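Local structure of CHAD domain protein (6RN5) at residues A25-A30 / A290-S295; R29-E34 / A66-A71; P90-V95 / H204-K209; A275-V280 / F360-A365. The protein is of unknown cellular function but belongs to the CHAD-domain phosins and probably binds polyphosphate through a basic surface, and it also binds copper. All coordinates share one frame; numbering follows the deposited sequence.

Contact 1: A25-A30 / A290-S295; sequences AGYLRA and AREAVS
One face of the Tyr27 ring lies against the backbone of 290-295: Ala293 CA sits over it, 3.8 Å from the ring centroid, in a CH-pi contact. The carbonyl carbon of Glu292 covers the same face nearer the rim, 4.0 Å above the plane. Alongside, Tyr27 CD2 touches Ala293 CB at 3.7 Å, and the methyl is small enough to let the ring come down onto the helix. At the far end of the ring the phenol group meets a second flat group. Tyr27 OH donates to Glu292 OE1 over 2.6 Å, reaching the anti side of that oxygen from 31° outside the carboxylate plane, while ring and carboxylate stand 83° apart. Tyr27 carries CG opposite its backbone N (chi1 -177°), which swings the ring across to the other helix; Glu292 is extended beyond CG, which brings OE1 up to the hydroxyl. The Tyr27 bond at OE1 and the Arg68 salt bridge at OE2 together fix the rotation of the carboxylate, and the buried phenol gains a polar partner. Helix 56-75, which carries Arg68, also packs on Tyr27, and a sulfate lies about 5 Å from the glutamate side chain. Helices 21-42 and 274-295 are thus joined by a largely buried Tyr-Glu-Arg network at the edge of an anion-binding basic patch, within the all-helical CHAD fold.

Contact 2: R29-E34 / A66-A71; sequences RAQATE and ARRISA. With SO4 (sulfate ion), chain G; SO4 (sulfate ion), chain I.
This is antiparallel helix packing inside the CHAD domain, between helix 21-42 and helix 56-75, with Gln31 and Ala32 set against Arg68 and Ile69. The segment axes approach to 9.2 Å with their directions 150° apart. Ile69 supplies the apolar half: its CG1 lies 3.7 Å from Gln31 CB, and its CD1 reaches the backbone at Ala32 N. Leu213 of helix 201-213 and Leu92 of helix 82-120 also pack on Ile69. On the other flank the Gln31 chain bends at chi2 (-59°) and sets its amide across the aliphatic part of Arg68, Gln31 OE1 coming 3.2 Å from Arg68 CD; no hydrogen bond joins the two side chains. Arg68 itself is extended from CG to NE, which carries its guanidinium past Gln31 to a sulfate. Arg68 NH1 gives a bond of 2.9 Å to O1 of that sulfate and Arg68 NH2 one of 3.0 Å to O2, a two-pronged grip at the guanidinium edge. Arg67 NH1 also donates to this O1, at 2.9 Å, while its NH2 holds a second sulfate at O1, 2.8 Å away. Arg64, Arg288 and Tyr289 complete the first anion's site, Arg60 and Arg63 the second's. A leucine in place of Arg68 would probably leave Glu292 OE2 without its charged mate and the first sulfate without its two-pronged hold. Both sulfates, probably from the crystallisation liquor, may mark where phosphates of polyphosphate bind.

Contact 3: P90-V95 / H204-K209; sequences PELAWV and HAIADK
A knob-into-hole contact joins helix 82-120 to helix 201-213 within the CHAD domain, where Ile206 is the knob and Glu91, Leu92 and Val95, together with Met88 one turn earlier, frame the hole. The segments run steeply across each other, their directions 115° apart and their axes 10.1 Å at the closest. Each branch of Ile206 has its own neighbour. Its CG1 lies opposite the backbone N (chi1 179°), and from there CD1 reaches Glu91 CB at 3.8 Å. The other branch, CG2, occupies the position between backbone N and carbonyl carbon and meets Val95 CG2, also at 3.8 Å. Leu92 CD2 adds a more distant wall, 4.2 Å from Ile206 CG1. Glu91 contributes only its first methylene here: the chain bends at chi2, and its carboxylate forms a salt bridge with Arg202, which also makes a cation-pi contact with Trp94. His204, Ala207 and Asp208 do not touch 90-95; with Arg43 they line the carbonate pocket. No hydrogen bond crosses between the segments: what joins them is apolar packing, and the Glu91 charge is turned to Arg202 outside them.

Contact 4: A275-V280 / F360-A365; sequences APWHQV and FAFQQA
Both segments are helical, and their backbones stay well apart: the closest CA atoms, those of Trp277 and Phe362, are 9.8 Å from each other. Large side chains bridge the distance in this aromatic packing between helix 274-295 and helix 338-366 of the all-helical fold. The indole of Trp277 stretches across the gap with its six-membered ring leading. Phe362, with CG opposite its backbone N, comes to meet it. The six-membered ring of Trp277 and the Phe362 ring are almost perpendicular, planes 83° apart and centroids 5.7 Å, and they meet obliquely. Trp277 CZ3 makes the closest touch, 3.6 Å from Phe362 CD2, and Phe362 CG lies near the indole plane at its edge. His317 stacks on Trp277 and Arg359 makes a cation-pi contact with it, while Leu314 of helix 305-331 packs against both aromatic residues. The copper ligand His271 is about 9 Å from Trp277, side chain to side chain. With an alanine in place of Phe362, the outer edge of the indole and the Val280 methyl would probably lose their partner across the contact and a gap would open between the helices. That methyl meets the opposite end of the phenyl ring from its CB: with CG1 placed anti to the Val280 backbone N, Val280 CG1 lies 4.1 Å from Phe362 CZ.

All four contacts are buried, but they differ in chemistry. Contacts 1 and 2 share helix 21-42 and are joined by Arg68, which meets Glu292 of contact 1 while binding sulfate in contact 2; together they mix packing with charge beside the basic patch. Contact 3 is aliphatic and touches contact 2 through Leu92 CD1, 3.6 Å from Ile69 CG2, so their apolar sides are continuous at that point. Contact 4 is aromatic and stands apart, on the opposite side of the chain's centre from contact 3, their centres about 30 Å apart. Helix 274-295 nevertheless links contact 4, near its start, to contact 1, at its end, about 26 Å apart between centres.

Contact 1: A25-A30 / A290-S295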
loop_
_atom_site.group_PDB
_atom_site.type_symbol
_atom_site.label_atom_id
_atom_site.label_comp_id
_atom_site.label_asym_id
_atom_site.label_seq_id
_atom_site.Cartn_x
_atom_site.Cartn_y
_atom_site.Cartn_z
ATOM N N ALA A 25 -13.718 38.747 26.345
ATOM C CA ALA A 25 -12.668 39.731 26.536
ATOM C C ALA A 25 -11.555 39.150 27.402
ATOM O O ALA A 25 -10.377 39.377 27.119
ATOM C CB ALA A 25 -13.200 40.986 27.182
ATOM N N GLY A 26 -11.931 38.432 28.445
ATOM C CA GLY A 26 -10.938 37.819 29.364
ATOM C C GLY A 26 -10.073 36.839 28.582
ATOM O O GLY A 26 -8.860 36.807 28.753
ATOM N N TYR A 27 -10.684 36.054 27.697
ATOM C CA TYR A 27 -9.941 35.068 26.913
ATOM C C TYR A 27 -8.969 35.745 25.948
ATOM O O TYR A 27 -7.777 35.354 25.906
ATOM C CB TYR A 27 -10.882 34.130 26.171
ATOM C CG TYR A 27 -10.199 33.032 25.400
ATOM C CD1 TYR A 27 -9.549 31.970 26.056
ATOM C CD2 TYR A 27 -10.169 33.064 23.996
ATOM C CE1 TYR A 27 -8.907 30.961 25.311
ATOM C CE2 TYR A 27 -9.528 32.073 23.255
ATOM C CZ TYR A 27 -8.906 31.029 23.915
ATOM O OH TYR A 27 -8.312 30.046 23.151
ATOM N N LEU A 28 -9.449 36.777 25.226
ATOM C CA LEU A 28 -8.610 37.544 24.333
ATOM C C LEU A 28 -7.430 38.221 25.056
ATOM O O LEU A 28 -6.297 38.139 24.581
ATOM C CB LEU A 28 -9.418 38.586 23.528
ATOM C CG LEU A 28 -10.305 37.981 22.425
ATOM C CD1 LEU A 28 -11.292 38.990 21.864
ATOM C CD2 LEU A 28 -9.450 37.392 21.299
ATOM N N ARG A 29 -7.696 38.898 26.171
ATOM C CA ARG A 29 -6.626 39.514 26.980
ATOM C C ARG A 29 -5.547 38.498 27.420
ATOM O O ARG A 29 -4.356 38.773 27.318
ATOM C CB ARG A 29 -7.200 40.297 28.190
ATOM C CG ARG A 29 -7.849 41.638 27.802
ATOM C CD ARG A 29 -8.167 42.580 28.986
ATOM N NE ARG A 29 -9.042 41.869 29.912
ATOM C CZ ARG A 29 -10.382 41.968 29.974
ATOM N NH1 ARG A 29 -11.049 41.208 30.855
ATOM N NH2 ARG A 29 -11.058 42.841 29.203
ATOM N N ALA A 30 -5.984 37.325 27.867
ATOM C CA ALA A 30 -5.101 36.255 28.287
ATOM C C ALA A 30 -4.211 35.743 27.159
ATOM O O ALA A 30 -3.009 35.576 27.354
ATOM C CB ALA A 30 -5.916 35.091 28.828
ATOM N N ALA A 290 -13.161 27.804 20.359
ATOM C CA ALA A 290 -14.422 28.388 20.802
ATOM C C ALA A 290 -14.840 27.809 22.158
ATOM O O ALA A 290 -15.263 28.561 23.058
ATOM C CB ALA A 290 -15.523 28.166 19.737
ATOM N N ARG A 291 -14.780 26.486 22.293
ATOM C CA ARG A 291 -14.960 25.848 23.600
ATOM C C ARG A 291 -14.036 26.494 24.644
ATOM O O ARG A 291 -14.476 26.761 25.748
ATOM C CB ARG A 291 -14.709 24.332 23.533
ATOM C CG ARG A 291 -15.855 23.584 22.855
ATOM C CD ARG A 291 -15.582 22.089 22.634
ATOM N NE ARG A 291 -15.811 21.248 23.824
ATOM C CZ ARG A 291 -14.861 20.642 24.550
ATOM N NH1 ARG A 291 -13.557 20.734 24.253
ATOM N NH2 ARG A 291 -15.216 19.921 25.597
ATOM N N GLU A 292 -12.763 26.733 24.301
ATOM C CA GLU A 292 -11.838 27.449 25.216
ATOM C C GLU A 292 -12.367 28.856 25.580
ATOM O O GLU A 292 -12.377 29.242 26.740
ATOM C CB GLU A 292 -10.454 27.604 24.583
ATOM C CG GLU A 292 -9.665 26.311 24.441
ATOM C CD GLU A 292 -8.195 26.557 24.200
ATOM O OE1 GLU A 292 -7.731 27.729 24.235
ATOM O OE2 GLU A 292 -7.472 25.563 23.992
ATOM N N ALA A 293 -12.770 29.636 24.583
ATOM C CA ALA A 293 -13.222 31.000 24.821
ATOM C C ALA A 293 -14.420 31.103 25.780
ATOM O O ALA A 293 -14.541 32.040 26.606
ATOM C CB ALA A 293 -13.561 31.649 23.471
ATOM N N VAL A 294 -15.306 30.120 25.629
ATOM C CA VAL A 294 -16.560 29.989 26.354
ATOM C C VAL A 294 -16.302 29.599 27.791
ATOM O O VAL A 294 -17.024 30.010 28.666
ATOM C CB VAL A 294 -17.466 28.947 25.652
ATOM C CG1 VAL A 294 -18.460 28.327 26.586
ATOM C CG2 VAL A 294 -18.176 29.632 24.482
ATOM N N SER A 295 -15.281 28.797 28.007
ATOM C CA SER A 295 -14.792 28.495 29.332
ATOM C C SER A 295 -14.080 29.723 29.954
ATOM O O SER A 295 -14.090 29.915 31.160
ATOM C CB SER A 295 -13.832 27.319 29.216
ATOM O OG SER A 295 -13.225 27.084 30.454
#

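Contact 2: R29-E34 / A66-A71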
loop_
_atom_site.group_PDB
_atom_site.type_symbol
_atom_site.label_atom_id
_atom_site.label_comp_id
_atom_site.label_asym_id
_atom_site.label_seq_id
_atom_site.Cartn_x
_atom_site.Cartn_y
_atom_site.Cartn_z
ATOM N N ARG A 29 -7.696 38.898 26.171
ATOM C CA ARG A 29 -6.626 39.514 26.980
ATOM C C ARG A 29 -5.547 38.498 27.420
ATOM O O ARG A 29 -4.356 38.773 27.318
ATOM C CB ARG A 29 -7.200 40.297 28.190
ATOM C CG ARG A 29 -7.849 41.638 27.802
ATOM C CD ARG A 29 -8.167 42.580 28.986
ATOM N NE ARG A 29 -9.042 41.869 29.912
ATOM C CZ ARG A 29 -10.382 41.968 29.974
ATOM N NH1 ARG A 29 -11.049 41.208 30.855
ATOM N NH2 ARG A 29 -11.058 42.841 29.203
ATOM N N ALA A 30 -5.984 37.325 27.867
ATOM C CA ALA A 30 -5.101 36.255 28.287
ATOM C C ALA A 30 -4.211 35.743 27.159
ATOM O O ALA A 30 -3.009 35.576 27.354
ATOM C CB ALA A 30 -5.916 35.091 28.828
ATOM N N GLN A 31 -4.802 35.476 25.995
ATOM C CA GLN A 31 -4.020 35.062 24.818
ATOM C C GLN A 31 -3.049 36.130 24.330
ATOM O O GLN A 31 -1.893 35.820 24.053
ATOM C CB GLN A 31 -4.945 34.618 23.685
ATOM C CG GLN A 31 -5.689 33.345 24.058
ATOM C CD GLN A 31 -4.745 32.194 24.378
ATOM O OE1 GLN A 31 -3.801 31.926 23.628
ATOM N NE2 GLN A 31 -5.006 31.495 25.467
ATOM N N ALA A 32 -3.522 37.371 24.228
ATOM C CA ALA A 32 -2.678 38.483 23.899
ATOM C C ALA A 32 -1.469 38.577 24.817
ATOM O O ALA A 32 -0.345 38.844 24.351
ATOM C CB ALA A 32 -3.460 39.761 23.978
ATOM N N THR A 33 -1.709 38.392 26.108
ATOM C CA THR A 33 -0.644 38.394 27.108
ATOM C C THR A 33 0.319 37.221 26.932
ATOM O O THR A 33 1.514 37.421 27.038
ATOM C CB THR A 33 -1.237 38.373 28.516
ATOM O OG1 THR A 33 -1.965 39.563 28.669
ATOM C CG2 THR A 33 -0.171 38.327 29.625
ATOM N N GLU A 34 -0.183 36.007 26.698
ATOM C CA GLU A 34 0.692 34.885 26.298
ATOM C C GLU A 34 1.542 35.178 25.074
ATOM O O GLU A 34 2.685 34.790 25.044
ATOM C CB GLU A 34 -0.081 33.596 26.013
ATOM C CG GLU A 34 -0.672 32.967 27.268
ATOM C CD GLU A 34 0.361 32.793 28.391
ATOM O OE1 GLU A 34 1.359 32.067 28.165
ATOM O OE2 GLU A 34 0.178 33.384 29.487
ATOM N N ALA A 66 -1.344 33.217 18.664
ATOM C CA ALA A 66 -1.787 33.889 17.455
ATOM C C ALA A 66 -2.970 33.184 16.835
ATOM O O ALA A 66 -3.938 33.817 16.448
ATOM C CB ALA A 66 -0.668 33.983 16.448
ATOM N N ARG A 67 -2.869 31.870 16.739
ATOM C CA ARG A 67 -3.928 31.068 16.148
ATOM C C ARG A 67 -5.213 31.149 16.972
ATOM O O ARG A 67 -6.326 31.113 16.443
ATOM C CB ARG A 67 -3.535 29.588 16.159
ATOM C CG ARG A 67 -2.552 29.165 15.121
ATOM C CD ARG A 67 -2.641 27.650 14.982
ATOM N NE ARG A 67 -2.411 26.886 16.217
ATOM C CZ ARG A 67 -1.316 26.146 16.432
ATOM N NH1 ARG A 67 -1.179 25.437 17.527
ATOM N NH2 ARG A 67 -0.330 26.115 15.532
ATOM N N ARG A 68 -5.065 31.149 18.292
ATOM C CA ARG A 68 -6.268 31.319 19.114
ATOM C C ARG A 68 -6.940 32.677 18.961
ATOM O O ARG A 68 -8.152 32.770 19.056
ATOM C CB ARG A 68 -6.003 31.055 20.580
ATOM C CG ARG A 68 -5.822 29.604 20.863
ATOM C CD ARG A 68 -5.092 29.347 22.190
ATOM N NE ARG A 68 -5.319 27.974 22.565
ATOM C CZ ARG A 68 -4.644 26.938 22.098
ATOM N NH1 ARG A 68 -3.664 27.094 21.230
ATOM N NH2 ARG A 68 -4.946 25.717 22.516
ATOM N N ILE A 69 -6.155 33.729 18.808
ATOM C CA ILE A 69 -6.722 35.052 18.708
ATOM C C ILE A 69 -7.444 35.151 17.353
ATOM O O ILE A 69 -8.589 35.622 17.261
ATOM C CB ILE A 69 -5.614 36.089 18.843
ATOM C CG1 ILE A 69 -5.055 36.049 20.262
ATOM C CG2 ILE A 69 -6.118 37.464 18.536
ATOM C CD1 ILE A 69 -3.814 36.914 20.470
ATOM N N SER A 70 -6.783 34.640 16.323
ATOM C CA SER A 70 -7.297 34.700 14.997
ATOM C C SER A 70 -8.619 33.919 14.923
ATOM O O SER A 70 -9.615 34.401 14.358
ATOM C CB SER A 70 -6.230 34.190 14.016
ATOM O OG SER A 70 -6.601 34.528 12.716
ATOM N N ALA A 71 -8.649 32.747 15.542
ATOM C CA ALA A 71 -9.879 31.953 15.610
ATOM C C ALA A 71 -11.018 32.684 16.315
ATOM O O ALA A 71 -12.169 32.691 15.861
ATOM C CB ALA A 71 -9.622 30.619 16.313
HETATM S S SO4 G . -3.307 23.428 19.954
HETATM O O1 SO4 G . -2.649 24.718 19.887
HETATM O O2 SO4 G . -3.719 23.229 21.363
HETATM O O3 SO4 G . -2.403 22.345 19.554
HETATM O O4 SO4 G . -4.432 23.445 18.985
HETATM S S SO4 I . 2.179 23.486 16.383
HETATM O O1 SO4 I . 2.190 24.819 15.763
HETATM O O2 SO4 I . 1.370 23.544 17.651
HETATM O O3 SO4 I . 3.529 23.092 16.787
HETATM O O4 SO4 I . 1.577 22.519 15.487
#

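Contact 3: P90-V95 / H204-K209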
loop_
_atom_site.group_PDB
_atom_site.type_symbol
_atom_site.label_atom_id
_atom_site.label_comp_id
_atom_site.label_asym_id
_atom_site.label_seq_id
_atom_site.Cartn_x
_atom_site.Cartn_y
_atom_site.Cartn_z
ATOM N N PRO A 90 -5.807 38.490 8.956
ATOM C CA PRO A 90 -4.740 38.121 8.000
ATOM C C PRO A 90 -3.335 38.400 8.529
ATOM O O PRO A 90 -2.408 37.673 8.207
ATOM C CB PRO A 90 -5.021 39.023 6.792
ATOM C CG PRO A 90 -5.744 40.208 7.360
ATOM C CD PRO A 90 -6.598 39.641 8.462
ATOM N N GLU A 91 -3.185 39.419 9.370
ATOM C CA GLU A 91 -1.872 39.734 9.904
ATOM C C GLU A 91 -1.470 38.663 10.867
ATOM O O GLU A 91 -0.361 38.166 10.824
ATOM C CB GLU A 91 -1.879 41.098 10.558
ATOM C CG GLU A 91 -1.973 42.230 9.574
ATOM C CD GLU A 91 -0.917 42.108 8.480
ATOM O OE1 GLU A 91 0.264 42.483 8.668
ATOM O OE2 GLU A 91 -1.265 41.609 7.416
ATOM N N LEU A 92 -2.399 38.275 11.729
ATOM C CA LEU A 92 -2.184 37.144 12.605
ATOM C C LEU A 92 -1.934 35.837 11.851
ATOM O O LEU A 92 -1.110 35.029 12.270
ATOM C CB LEU A 92 -3.387 36.968 13.518
ATOM C CG LEU A 92 -3.538 38.044 14.597
ATOM C CD1 LEU A 92 -4.925 38.004 15.213
ATOM C CD2 LEU A 92 -2.438 37.881 15.654
ATOM N N ALA A 93 -2.660 35.635 10.757
ATOM C CA ALA A 93 -2.451 34.459 9.906
ATOM C C ALA A 93 -1.045 34.494 9.279
ATOM O O ALA A 93 -0.313 33.476 9.254
ATOM C CB ALA A 93 -3.511 34.413 8.813
ATOM N N TRP A 94 -0.674 35.664 8.766
ATOM C CA TRP A 94 0.678 35.839 8.274
ATOM C C TRP A 94 1.691 35.475 9.394
ATOM O O TRP A 94 2.653 34.780 9.165
ATOM C CB TRP A 94 0.879 37.245 7.719
ATOM C CG TRP A 94 2.319 37.513 7.399
ATOM C CD1 TRP A 94 3.027 37.021 6.340
ATOM C CD2 TRP A 94 3.237 38.316 8.159
ATOM N NE1 TRP A 94 4.337 37.439 6.416
ATOM C CE2 TRP A 94 4.487 38.251 7.509
ATOM C CE3 TRP A 94 3.129 39.066 9.331
ATOM C CZ2 TRP A 94 5.621 38.924 7.995
ATOM C CZ3 TRP A 94 4.247 39.734 9.810
ATOM C CH2 TRP A 94 5.471 39.663 9.150
ATOM N N VAL A 95 1.445 35.881 10.622
ATOM C CA VAL A 95 2.408 35.589 11.670
ATOM C C VAL A 95 2.501 34.088 11.942
ATOM O O VAL A 95 3.614 33.527 12.074
ATOM C CB VAL A 95 2.053 36.301 12.994
ATOM C CG1 VAL A 95 2.895 35.744 14.146
ATOM C CG2 VAL A 95 2.217 37.820 12.875
ATOM N N HIS A 204 6.055 44.164 13.727
ATOM C CA HIS A 204 5.947 45.099 14.839
ATOM C C HIS A 204 4.545 45.729 14.947
ATOM O O HIS A 204 4.022 45.890 16.037
ATOM C CB HIS A 204 7.021 46.174 14.663
ATOM C CG HIS A 204 6.909 47.317 15.608
ATOM N ND1 HIS A 204 7.325 47.238 16.928
ATOM C CD2 HIS A 204 6.445 48.583 15.424
ATOM C CE1 HIS A 204 7.121 48.409 17.512
ATOM N NE2 HIS A 204 6.614 49.245 16.613
ATOM N N ALA A 205 3.939 46.071 13.814
ATOM C CA ALA A 205 2.645 46.718 13.835
ATOM C C ALA A 205 1.606 45.745 14.405
ATOM O O ALA A 205 0.793 46.140 15.246
ATOM C CB ALA A 205 2.239 47.136 12.422
ATOM N N ILE A 206 1.630 44.484 13.940
ATOM C CA ILE A 206 0.636 43.545 14.403
ATOM C C ILE A 206 0.917 43.193 15.857
ATOM O O ILE A 206 -0.013 43.135 16.637
ATOM C CB ILE A 206 0.463 42.298 13.517
ATOM C CG1 ILE A 206 -0.596 41.367 14.102
ATOM C CG2 ILE A 206 1.764 41.519 13.381
ATOM C CD1 ILE A 206 -1.982 41.976 14.223
ATOM N N ALA A 207 2.187 43.073 16.247
ATOM C CA ALA A 207 2.513 42.819 17.647
ATOM C C ALA A 207 2.050 43.945 18.573
ATOM O O ALA A 207 1.594 43.698 19.669
ATOM C CB ALA A 207 4.007 42.603 17.808
ATOM N N ASP A 208 2.191 45.186 18.109
ATOM C CA ASP A 208 1.708 46.373 18.825
ATOM C C ASP A 208 0.201 46.285 19.089
ATOM O O ASP A 208 -0.273 46.615 20.166
ATOM C CB ASP A 208 2.004 47.662 18.017
ATOM C CG ASP A 208 3.350 48.327 18.379
ATOM O OD1 ASP A 208 4.003 47.887 19.364
ATOM O OD2 ASP A 208 3.749 49.303 17.656
ATOM N N LYS A 209 -0.545 45.820 18.104
ATOM C CA LYS A 209 -1.999 45.662 18.286
ATOM C C LYS A 209 -2.324 44.583 19.263
ATOM O O LYS A 209 -3.224 44.744 20.089
ATOM C CB LYS A 209 -2.671 45.418 16.962
ATOM C CG LYS A 209 -2.528 46.645 16.108
ATOM C CD LYS A 209 -3.320 46.545 14.836
ATOM C CE LYS A 209 -2.812 47.619 13.890
ATOM N NZ LYS A 209 -3.622 47.690 12.649
#

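Contact 4: A275-V280 / F360-A365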
loop_
_atom_site.group_PDB
_atom_site.type_symbol
_atom_site.label_atom_id
_atom_site.label_comp_id
_atom_site.label_asym_id
_atom_site.label_seq_id
_atom_site.Cartn_x
_atom_site.Cartn_y
_atom_site.Cartn_z
ATOM N N ALA A 275 -8.885 18.327 0.045
ATOM C CA ALA A 275 -9.309 19.695 0.418
ATOM C C ALA A 275 -10.466 19.688 1.426
ATOM O O ALA A 275 -10.387 20.338 2.429
ATOM C CB ALA A 275 -9.624 20.571 -0.811
ATOM N N PRO A 276 -11.516 18.903 1.185
ATOM C CA PRO A 276 -12.568 18.898 2.222
ATOM C C PRO A 276 -12.114 18.419 3.618
ATOM O O PRO A 276 -12.584 18.939 4.622
ATOM C CB PRO A 276 -13.636 17.958 1.649
ATOM C CG PRO A 276 -13.119 17.464 0.315
ATOM C CD PRO A 276 -11.968 18.325 -0.098
ATOM N N TRP A 277 -11.229 17.432 3.665
ATOM C CA TRP A 277 -10.630 16.949 4.928
ATOM C C TRP A 277 -9.779 18.007 5.651
ATOM O O TRP A 277 -9.836 18.163 6.882
ATOM C CB TRP A 277 -9.778 15.724 4.653
ATOM C CG TRP A 277 -10.611 14.562 4.345
ATOM C CD1 TRP A 277 -11.062 14.171 3.126
ATOM C CD2 TRP A 277 -11.130 13.623 5.280
ATOM N NE1 TRP A 277 -11.819 13.044 3.240
ATOM C CE2 TRP A 277 -11.883 12.691 4.558
ATOM C CE3 TRP A 277 -11.029 13.482 6.651
ATOM C CZ2 TRP A 277 -12.514 11.640 5.154
ATOM C CZ3 TRP A 277 -11.661 12.419 7.249
ATOM C CH2 TRP A 277 -12.389 11.522 6.510
ATOM N N HIS A 278 -9.019 18.748 4.867
ATOM C CA HIS A 278 -8.220 19.829 5.428
ATOM C C HIS A 278 -9.065 20.982 5.885
ATOM O O HIS A 278 -8.717 21.647 6.876
ATOM C CB HIS A 278 -7.117 20.269 4.470
ATOM C CG HIS A 278 -6.083 19.198 4.264
ATOM N ND1 HIS A 278 -5.193 19.196 3.208
ATOM C CD2 HIS A 278 -5.852 18.052 4.950
ATOM C CE1 HIS A 278 -4.434 18.118 3.279
ATOM N NE2 HIS A 278 -4.813 17.403 4.325
ATOM N N GLN A 279 -10.186 21.210 5.207
ATOM C CA GLN A 279 -11.171 22.182 5.719
ATOM C C GLN A 279 -11.806 21.736 7.040
ATOM O O GLN A 279 -11.936 22.498 7.972
ATOM C CB GLN A 279 -12.250 22.448 4.661
ATOM C CG GLN A 279 -13.136 23.639 4.986
ATOM C CD GLN A 279 -12.317 24.893 5.296
ATOM O OE1 GLN A 279 -11.234 25.117 4.715
ATOM N NE2 GLN A 279 -12.828 25.717 6.201
ATOM N N VAL A 280 -12.195 20.491 7.127
ATOM C CA VAL A 280 -12.640 19.963 8.386
ATOM C C VAL A 280 -11.575 20.090 9.492
ATOM O O VAL A 280 -11.920 20.419 10.618
ATOM C CB VAL A 280 -13.159 18.534 8.210
ATOM C CG1 VAL A 280 -13.240 17.769 9.518
ATOM C CG2 VAL A 280 -14.529 18.598 7.539
ATOM N N PHE A 360 -9.826 7.067 7.975
ATOM C CA PHE A 360 -10.507 6.036 8.736
ATOM C C PHE A 360 -10.426 6.281 10.269
ATOM O O PHE A 360 -11.433 6.184 10.980
ATOM C CB PHE A 360 -9.939 4.663 8.352
ATOM C CG PHE A 360 -10.644 3.494 9.004
ATOM C CD1 PHE A 360 -11.916 3.119 8.591
ATOM C CD2 PHE A 360 -10.018 2.754 10.012
ATOM C CE1 PHE A 360 -12.569 2.036 9.177
ATOM C CE2 PHE A 360 -10.671 1.679 10.614
ATOM C CZ PHE A 360 -11.954 1.320 10.191
ATOM N N ALA A 361 -9.241 6.605 10.772
ATOM C CA ALA A 361 -9.095 6.913 12.181
ATOM C C ALA A 361 -10.017 8.082 12.597
ATOM O O ALA A 361 -10.700 8.019 13.632
ATOM C CB ALA A 361 -7.635 7.197 12.527
ATOM N N PHE A 362 -10.072 9.131 11.785
ATOM C CA PHE A 362 -10.922 10.256 12.114
ATOM C C PHE A 362 -12.360 9.769 12.214
ATOM O O PHE A 362 -13.061 10.055 13.183
ATOM C CB PHE A 362 -10.873 11.342 11.048
ATOM C CG PHE A 362 -11.946 12.379 11.208
ATOM C CD1 PHE A 362 -11.769 13.462 12.066
ATOM C CD2 PHE A 362 -13.162 12.268 10.510
ATOM C CE1 PHE A 362 -12.782 14.409 12.237
ATOM C CE2 PHE A 362 -14.162 13.243 10.644
ATOM C CZ PHE A 362 -13.982 14.299 11.515
ATOM N N GLN A 363 -12.792 9.060 11.184
ATOM C CA GLN A 363 -14.148 8.508 11.138
ATOM C C GLN A 363 -14.533 7.665 12.363
ATOM O O GLN A 363 -15.599 7.842 12.913
ATOM C CB GLN A 363 -14.336 7.680 9.883
ATOM C CG GLN A 363 -15.798 7.438 9.544
ATOM C CD GLN A 363 -15.959 6.434 8.418
ATOM O OE1 GLN A 363 -16.226 6.809 7.275
ATOM N NE2 GLN A 363 -15.769 5.158 8.730
ATOM N N GLN A 364 -13.655 6.783 12.807
ATOM C CA GLN A 364 -13.925 5.969 13.989
ATOM C C GLN A 364 -14.011 6.813 15.236
ATOM O O GLN A 364 -14.861 6.569 16.095
ATOM C CB GLN A 364 -12.834 4.911 14.193
ATOM C CG GLN A 364 -12.622 4.013 12.992
ATOM C CD GLN A 364 -13.876 3.315 12.593
ATOM O OE1 GLN A 364 -14.477 3.624 11.556
ATOM N NE2 GLN A 364 -14.312 2.384 13.432
ATOM N N ALA A 365 -13.109 7.777 15.355
ATOM C CA ALA A 365 -13.121 8.681 16.478
ATOM C C ALA A 365 -14.371 9.565 16.470
ATOM O O ALA A 365 -14.967 9.838 17.527
ATOM C CB ALA A 365 -11.884 9.543 16.468
#